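Side-chain contacts in DNA polymerase sliding clamp (Archaeoglobus fulgidus, PDB 1RWZ), which forms a homotrimeric ring around DNA, probably serving as a moving platform that tethers the polymerase and other replication proteins to their template: residues 11-16 with 226-231; 135-140 with 174-179. All blocks are in the same frame, centred on the assembly; numbering follows the deposited sequence.

Contact 1: residues 11-16 with 226-231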
ATOM      1  N   LEU A  11     -21.143  -9.130   2.378  1.00 14.39           N
ATOM      2  CA  LEU A  11     -21.370  -8.436   3.644  1.00 14.58           C
ATOM      3  C   LEU A  11     -20.494  -7.186   3.771  1.00 14.97           C
ATOM      4  O   LEU A  11     -20.967  -6.119   4.174  1.00 14.57           O
ATOM      5  CB  LEU A  11     -21.103  -9.378   4.824  1.00 15.68           C
ATOM      6  CG  LEU A  11     -21.281  -8.782   6.231  1.00 16.16           C
ATOM      7  CD1 LEU A  11     -22.655  -8.150   6.366  1.00 18.25           C
ATOM      8  CD2 LEU A  11     -21.109  -9.870   7.270  1.00 18.18           C
ATOM      9  N   LYS A  12     -19.222  -7.314   3.417  1.00 14.60           N
ATOM     10  CA  LYS A  12     -18.287  -6.194   3.521  1.00 15.74           C
ATOM     11  C   LYS A  12     -18.688  -5.008   2.650  1.00 16.34           C
ATOM     12  O   LYS A  12     -18.658  -3.852   3.089  1.00 15.97           O
ATOM     13  CB  LYS A  12     -16.873  -6.661   3.147  1.00 16.69           C
ATOM     14  CG  LYS A  12     -16.292  -7.698   4.118  1.00 18.69           C
ATOM     15  CD  LYS A  12     -15.063  -8.418   3.548  1.00 20.04           C
ATOM     16  CE  LYS A  12     -13.852  -7.503   3.395  1.00 22.21           C
ATOM     17  NZ  LYS A  12     -13.270  -7.108   4.711  1.00 22.74           N
ATOM     18  N   THR A  13     -19.076  -5.297   1.415  1.00 15.38           N
ATOM     19  CA  THR A  13     -19.455  -4.245   0.484  1.00 16.74           C
ATOM     20  C   THR A  13     -20.737  -3.515   0.866  1.00 16.55           C
ATOM     21  O   THR A  13     -20.786  -2.283   0.816  1.00 17.13           O
ATOM     22  CB  THR A  13     -19.573  -4.812  -0.948  1.00 17.22           C
ATOM     23  OG1 THR A  13     -18.273  -5.213  -1.393  1.00 18.99           O
ATOM     24  CG2 THR A  13     -20.122  -3.761  -1.908  1.00 17.89           C
ATOM     25  N   VAL A  14     -21.766  -4.258   1.259  1.00 15.59           N
ATOM     26  CA  VAL A  14     -23.030  -3.636   1.638  1.00 17.14           C
ATOM     27  C   VAL A  14     -22.887  -2.876   2.958  1.00 16.90           C
ATOM     28  O   VAL A  14     -23.500  -1.825   3.155  1.00 16.39           O
ATOM     29  CB  VAL A  14     -24.147  -4.690   1.749  1.00 17.96           C
ATOM     30  CG1 VAL A  14     -25.405  -4.066   2.314  1.00 20.48           C
ATOM     31  CG2 VAL A  14     -24.439  -5.268   0.360  1.00 18.23           C
ATOM     32  N   THR A  15     -22.070  -3.407   3.859  1.00 16.22           N
ATOM     33  CA  THR A  15     -21.845  -2.745   5.140  1.00 17.13           C
ATOM     34  C   THR A  15     -21.130  -1.425   4.879  1.00 16.89           C
ATOM     35  O   THR A  15     -21.496  -0.384   5.435  1.00 17.69           O
ATOM     36  CB  THR A  15     -20.987  -3.635   6.078  1.00 17.74           C
ATOM     37  OG1 THR A  15     -21.740  -4.798   6.440  1.00 19.11           O
ATOM     38  CG2 THR A  15     -20.610  -2.877   7.348  1.00 18.38           C
ATOM     39  N   ARG A  16     -20.120  -1.461   4.019  1.00 17.07           N
ATOM     40  CA  ARG A  16     -19.369  -0.254   3.692  1.00 18.32           C
ATOM     41  C   ARG A  16     -20.252   0.790   3.010  1.00 18.10           C
ATOM     42  O   ARG A  16     -20.113   1.988   3.263  1.00 18.02           O
ATOM     43  CB  ARG A  16     -18.186  -0.582   2.782  1.00 19.95           C
ATOM     44  CG  ARG A  16     -17.348   0.638   2.418  1.00 23.86           C
ATOM     45  CD  ARG A  16     -16.108   0.261   1.631  1.00 26.86           C
ATOM     46  NE  ARG A  16     -15.290   1.429   1.316  1.00 31.38           N
ATOM     47  CZ  ARG A  16     -14.129   1.374   0.671  1.00 33.05           C
ATOM     48  NH1 ARG A  16     -13.649   0.203   0.268  1.00 34.46           N
ATOM     49  NH2 ARG A  16     -13.443   2.486   0.431  1.00 34.60           N
ATOM     50  N   GLU A 226     -24.918  -2.213  -9.153  1.00 14.55           N
ATOM     51  CA  GLU A 226     -25.162  -3.642  -8.974  1.00 14.95           C
ATOM     52  C   GLU A 226     -23.762  -4.151  -8.669  1.00 14.60           C
ATOM     53  O   GLU A 226     -22.870  -4.116  -9.519  1.00 14.46           O
ATOM     54  CB  GLU A 226     -25.765  -4.251 -10.242  1.00 16.20           C
ATOM     55  CG  GLU A 226     -27.158  -3.686 -10.490  1.00 21.15           C
ATOM     56  CD  GLU A 226     -27.858  -4.279 -11.691  1.00 24.20           C
ATOM     57  OE1 GLU A 226     -28.335  -5.429 -11.604  1.00 25.57           O
ATOM     58  OE2 GLU A 226     -27.931  -3.585 -12.722  1.00 27.08           O
ATOM     59  N   LEU A 227     -23.576  -4.596  -7.432  1.00 13.34           N
ATOM     60  CA  LEU A 227     -22.266  -5.013  -6.938  1.00 13.06           C
ATOM     61  C   LEU A 227     -22.107  -6.470  -6.531  1.00 12.56           C
ATOM     62  O   LEU A 227     -23.079  -7.199  -6.379  1.00 12.65           O
ATOM     63  CB  LEU A 227     -21.909  -4.149  -5.724  1.00 13.11           C
ATOM     64  CG  LEU A 227     -22.135  -2.642  -5.875  1.00 12.90           C
ATOM     65  CD1 LEU A 227     -21.924  -1.946  -4.523  1.00 13.83           C
ATOM     66  CD2 LEU A 227     -21.182  -2.094  -6.917  1.00 13.09           C
ATOM     67  N   VAL A 228     -20.849  -6.856  -6.323  1.00 13.06           N
ATOM     68  CA  VAL A 228     -20.486  -8.205  -5.894  1.00 14.20           C
ATOM     69  C   VAL A 228     -21.055  -9.282  -6.811  1.00 14.66           C
ATOM     70  O   VAL A 228     -21.849 -10.126  -6.392  1.00 14.64           O
ATOM     71  CB  VAL A 228     -20.955  -8.458  -4.440  1.00 14.88           C
ATOM     72  CG1 VAL A 228     -20.304  -9.725  -3.889  1.00 15.09           C
ATOM     73  CG2 VAL A 228     -20.587  -7.258  -3.564  1.00 14.91           C
ATOM     74  N   GLY A 229     -20.628  -9.256  -8.068  1.00 15.40           N
ATOM     75  CA  GLY A 229     -21.120 -10.236  -9.019  1.00 16.14           C
ATOM     76  C   GLY A 229     -22.609 -10.075  -9.269  1.00 17.28           C
ATOM     77  O   GLY A 229     -23.299 -11.032  -9.620  1.00 18.30           O
ATOM     78  N   GLY A 230     -23.109  -8.858  -9.088  1.00 16.07           N
ATOM     79  CA  GLY A 230     -24.521  -8.605  -9.303  1.00 16.23           C
ATOM     80  C   GLY A 230     -25.411  -9.155  -8.201  1.00 16.00           C
ATOM     81  O   GLY A 230     -26.625  -9.284  -8.382  1.00 16.95           O
ATOM     82  N   ARG A 231     -24.821  -9.473  -7.054  1.00 14.84           N
ATOM     83  CA  ARG A 231     -25.588 -10.014  -5.937  1.00 14.38           C
ATOM     84  C   ARG A 231     -26.344  -8.944  -5.156  1.00 14.88           C
ATOM     85  O   ARG A 231     -27.397  -9.216  -4.570  1.00 14.85           O
ATOM     86  CB  ARG A 231     -24.672 -10.759  -4.965  1.00 15.08           C
ATOM     87  CG  ARG A 231     -24.052 -12.052  -5.497  1.00 16.10           C
ATOM     88  CD  ARG A 231     -23.297 -12.727  -4.358  1.00 15.81           C
ATOM     89  NE  ARG A 231     -22.596 -13.959  -4.722  1.00 17.50           N
ATOM     90  CZ  ARG A 231     -21.503 -14.019  -5.477  1.00 17.76           C
ATOM     91  NH1 ARG A 231     -20.964 -12.916  -5.985  1.00 17.46           N
ATOM     92  NH2 ARG A 231     -20.917 -15.191  -5.689  1.00 18.13           N
TER
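Thr13, on helix 8-19, lodges its methyl-bearing side against Leu227 and Val228, where strand 221-227 runs out into a turn. The tight part is mainly aliphatic. Thr13 CG2 lies anti to the backbone N (the OG1 branch has chi1 -67°) and meets Leu227 CD1 at 3.7 Å. Thr13 CB rests at 3.7 Å on Val228 CG2, the two side chains sliding past each other in opposite directions, and the same valine methyl is 3.8 Å from Thr13 OG1. That hydroxyl is hydrogen-bonded within its own helix, to the carbonyl O of Glu9. The loose side begins just past Val228. Gly229 and Gly230, both exposed and both with positive phi, form the middle of a type I' turn from Val228 to Arg231. Here Val228 O is gripped twice from opposite faces of its plane, by Arg231 N at 3.1 Å and by Arg231 NH1 at 3.0 Å, the latter bond bent to 150° at the hydrogen. Arg231 thus folds back over its own turn. Residues 228-231 link strands 221-227 and 232-238 as a beta hairpin with the type I' turn at its tip, and this hairpin of the C-terminal domain packs on helix 8-19 of the N-terminal domain in the PCNA fold.

Contact 2: residues 135-140 with 174-179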
ATOM      1  N   ALA A 135     -19.428   0.794 -13.806  1.00 14.49           N
ATOM      2  CA  ALA A 135     -19.205   1.601 -12.607  1.00 14.89           C
ATOM      3  C   ALA A 135     -17.752   2.050 -12.469  1.00 16.39           C
ATOM      4  O   ALA A 135     -17.478   3.126 -11.934  1.00 15.16           O
ATOM      5  CB  ALA A 135     -19.631   0.823 -11.371  1.00 15.04           C
ATOM      6  N   GLY A 136     -16.826   1.225 -12.954  1.00 16.35           N
ATOM      7  CA  GLY A 136     -15.418   1.573 -12.871  1.00 17.36           C
ATOM      8  C   GLY A 136     -15.083   2.769 -13.738  1.00 18.08           C
ATOM      9  O   GLY A 136     -14.266   3.617 -13.364  1.00 18.99           O
ATOM     10  N   GLU A 137     -15.713   2.837 -14.906  1.00 17.81           N
ATOM     11  CA  GLU A 137     -15.498   3.937 -15.834  1.00 19.03           C
ATOM     12  C   GLU A 137     -16.052   5.221 -15.215  1.00 18.73           C
ATOM     13  O   GLU A 137     -15.439   6.286 -15.314  1.00 18.36           O
ATOM     14  CB  GLU A 137     -16.204   3.649 -17.159  1.00 20.99           C
ATOM     15  CG  GLU A 137     -15.984   4.694 -18.237  1.00 23.33           C
ATOM     16  CD  GLU A 137     -14.537   4.780 -18.706  1.00 26.20           C
ATOM     17  OE1 GLU A 137     -13.692   3.984 -18.241  1.00 27.90           O
ATOM     18  OE2 GLU A 137     -14.246   5.650 -19.549  1.00 27.77           O
ATOM     19  N   PHE A 138     -17.214   5.105 -14.578  1.00 16.95           N
ATOM     20  CA  PHE A 138     -17.853   6.247 -13.923  1.00 16.94           C
ATOM     21  C   PHE A 138     -16.939   6.731 -12.798  1.00 17.43           C
ATOM     22  O   PHE A 138     -16.690   7.930 -12.651  1.00 17.61           O
ATOM     23  CB  PHE A 138     -19.207   5.820 -13.345  1.00 15.72           C
ATOM     24  CG  PHE A 138     -19.924   6.906 -12.582  1.00 16.04           C
ATOM     25  CD1 PHE A 138     -20.571   7.939 -13.251  1.00 15.87           C
ATOM     26  CD2 PHE A 138     -19.970   6.875 -11.193  1.00 16.04           C
ATOM     27  CE1 PHE A 138     -21.264   8.929 -12.538  1.00 15.87           C
ATOM     28  CE2 PHE A 138     -20.658   7.858 -10.472  1.00 16.07           C
ATOM     29  CZ  PHE A 138     -21.304   8.884 -11.149  1.00 15.19           C
ATOM     30  N   LYS A 139     -16.431   5.781 -12.019  1.00 17.45           N
ATOM     31  CA  LYS A 139     -15.543   6.078 -10.902  1.00 19.07           C
ATOM     32  C   LYS A 139     -14.326   6.872 -11.375  1.00 19.53           C
ATOM     33  O   LYS A 139     -13.897   7.814 -10.712  1.00 18.35           O
ATOM     34  CB  LYS A 139     -15.108   4.767 -10.236  1.00 19.49           C
ATOM     35  CG  LYS A 139     -14.252   4.908  -8.986  1.00 20.67           C
ATOM     36  CD  LYS A 139     -14.142   3.565  -8.277  1.00 21.52           C
ATOM     37  CE  LYS A 139     -13.314   3.653  -7.004  1.00 21.76           C
ATOM     38  NZ  LYS A 139     -13.408   2.395  -6.203  1.00 22.82           N
ATOM     39  N   LYS A 140     -13.774   6.490 -12.524  1.00 20.50           N
ATOM     40  CA  LYS A 140     -12.615   7.181 -13.079  1.00 21.30           C
ATOM     41  C   LYS A 140     -12.983   8.598 -13.506  1.00 20.77           C
ATOM     42  O   LYS A 140     -12.192   9.530 -13.346  1.00 20.78           O
ATOM     43  CB  LYS A 140     -12.062   6.410 -14.282  1.00 22.80           C
ATOM     44  CG  LYS A 140     -11.379   5.101 -13.925  1.00 25.36           C
ATOM     45  CD  LYS A 140     -11.054   4.311 -15.190  1.00 27.81           C
ATOM     46  CE  LYS A 140     -10.356   2.999 -14.875  1.00 29.99           C
ATOM     47  NZ  LYS A 140      -9.006   3.223 -14.285  1.00 32.53           N
ATOM     48  N   PHE A 174     -16.007  14.432 -19.547  1.00 19.95           N
ATOM     49  CA  PHE A 174     -16.063  12.992 -19.756  1.00 19.34           C
ATOM     50  C   PHE A 174     -17.284  12.854 -20.651  1.00 19.61           C
ATOM     51  O   PHE A 174     -18.338  13.412 -20.349  1.00 17.58           O
ATOM     52  CB  PHE A 174     -16.302  12.260 -18.435  1.00 19.84           C
ATOM     53  CG  PHE A 174     -16.779  10.843 -18.604  1.00 20.27           C
ATOM     54  CD1 PHE A 174     -15.879   9.813 -18.863  1.00 20.96           C
ATOM     55  CD2 PHE A 174     -18.137  10.544 -18.531  1.00 20.72           C
ATOM     56  CE1 PHE A 174     -16.329   8.503 -19.044  1.00 21.39           C
ATOM     57  CE2 PHE A 174     -18.598   9.239 -18.713  1.00 21.42           C
ATOM     58  CZ  PHE A 174     -17.690   8.218 -18.970  1.00 20.69           C
ATOM     59  N   HIS A 175     -17.156  12.132 -21.758  1.00 19.46           N
ATOM     60  CA  HIS A 175     -18.284  11.988 -22.659  1.00 19.87           C
ATOM     61  C   HIS A 175     -18.330  10.623 -23.321  1.00 19.90           C
ATOM     62  O   HIS A 175     -17.316  10.119 -23.809  1.00 19.75           O
ATOM     63  CB  HIS A 175     -18.231  13.069 -23.742  1.00 22.12           C
ATOM     64  CG  HIS A 175     -19.291  12.932 -24.791  1.00 24.57           C
ATOM     65  ND1 HIS A 175     -19.072  13.253 -26.113  1.00 26.91           N
ATOM     66  CD2 HIS A 175     -20.578  12.520 -24.713  1.00 25.39           C
ATOM     67  CE1 HIS A 175     -20.178  13.042 -26.804  1.00 26.80           C
ATOM     68  NE2 HIS A 175     -21.106  12.597 -25.977  1.00 25.88           N
ATOM     69  N   MET A 176     -19.517  10.031 -23.318  1.00 18.79           N
ATOM     70  CA  MET A 176     -19.741   8.742 -23.951  1.00 19.19           C
ATOM     71  C   MET A 176     -21.002   8.830 -24.790  1.00 19.04           C
ATOM     72  O   MET A 176     -22.040   9.301 -24.326  1.00 18.51           O
ATOM     73  CB  MET A 176     -19.887   7.635 -22.908  1.00 19.63           C
ATOM     74  CG  MET A 176     -18.559   7.127 -22.375  1.00 22.03           C
ATOM     75  SD  MET A 176     -18.782   5.740 -21.257  1.00 24.87           S
ATOM     76  CE  MET A 176     -19.131   4.449 -22.384  1.00 25.04           C
ATOM     77  N   THR A 177     -20.905   8.386 -26.038  1.00 18.75           N
ATOM     78  CA  THR A 177     -22.041   8.407 -26.944  1.00 19.08           C
ATOM     79  C   THR A 177     -22.918   7.188 -26.699  1.00 19.40           C
ATOM     80  O   THR A 177     -22.536   6.267 -25.982  1.00 17.95           O
ATOM     81  CB  THR A 177     -21.587   8.365 -28.414  1.00 19.82           C
ATOM     82  OG1 THR A 177     -20.821   7.175 -28.631  1.00 19.90           O
ATOM     83  CG2 THR A 177     -20.738   9.580 -28.749  1.00 20.09           C
ATOM     84  N   GLU A 178     -24.096   7.186 -27.307  1.00 20.43           N
ATOM     85  CA  GLU A 178     -25.021   6.072 -27.158  1.00 21.68           C
ATOM     86  C   GLU A 178     -24.366   4.733 -27.493  1.00 21.36           C
ATOM     87  O   GLU A 178     -24.549   3.748 -26.775  1.00 20.23           O
ATOM     88  CB  GLU A 178     -26.244   6.294 -28.048  1.00 23.72           C
ATOM     89  CG  GLU A 178     -27.126   5.070 -28.209  1.00 27.81           C
ATOM     90  CD  GLU A 178     -28.380   5.367 -29.001  1.00 30.56           C
ATOM     91  OE1 GLU A 178     -28.319   6.223 -29.910  1.00 32.43           O
ATOM     92  OE2 GLU A 178     -29.423   4.738 -28.724  1.00 32.78           O
ATOM     93  N   THR A 179     -23.594   4.692 -28.575  1.00 20.71           N
ATOM     94  CA  THR A 179     -22.955   3.440 -28.971  1.00 20.45           C
ATOM     95  C   THR A 179     -21.924   2.948 -27.957  1.00 19.56           C
ATOM     96  O   THR A 179     -21.690   1.747 -27.838  1.00 19.21           O
ATOM     97  CB  THR A 179     -22.286   3.559 -30.367  1.00 21.39           C
ATOM     98  OG1 THR A 179     -21.951   2.248 -30.843  1.00 22.82           O
ATOM     99  CG2 THR A 179     -21.019   4.390 -30.296  1.00 20.99           C
TER
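Glu137 extends from helix 135-146 with CG anti to its N (chi1 -177°), then bends at chi2 (65°), which brings its carboxylate alongside Phe174. The phenylalanine reaches across from strand 170-176, its ring likewise trans to the main-chain nitrogen. Glu137 OE2 sits at the ring edge, near the ring plane, 3.6 Å from Phe174 CE1. The carboxylate and ring planes are tilted 51° apart. An oxygen at the edge faces the slightly positive rim of the aromatic, which is probably mildly favourable. The aliphatic part of the side chain adds to the packing: Glu137 CG is 3.9 Å from Phe174 CE1 and 4.0 Å from Phe174 CZ. Beside the ring, Met176 SD stands 4.2 Å from Glu137 CG, a more distant touch from the next inward-pointing residue of the strand. The helix start is tied by Asp134 OD2, which accepts a hydrogen bond from Glu137 N. Ser103 of a neighbouring subunit packs on Glu137, Phe174 and Met176, and the strand at Phe174 pairs antiparallel with a strand of that subunit. A sheet continued across the subunit interface in this way is typical of the PCNA ring.

Overall arrangement
Both segments of contact 2 come between those of contact 1 in the sequence. The centres lie about 21 Å apart and the nearest atoms about 6 Å, without touching. Strand 221-227, which carries part of contact 1, belongs to the nine-stranded antiparallel sheet that also includes strand 129-134, directly before the helix of contact 2. Contact 1 joins the N-terminal and C-terminal domains, its centre about 9 Å from the centre of the folded chain. Contact 2 stays within the C-terminal domain, on strand 170-176, outermost in its own subunit but continued by a strand of the neighbouring one. One therefore links the two halves of a subunit, the other borders a subunit interface of the trimeric ring.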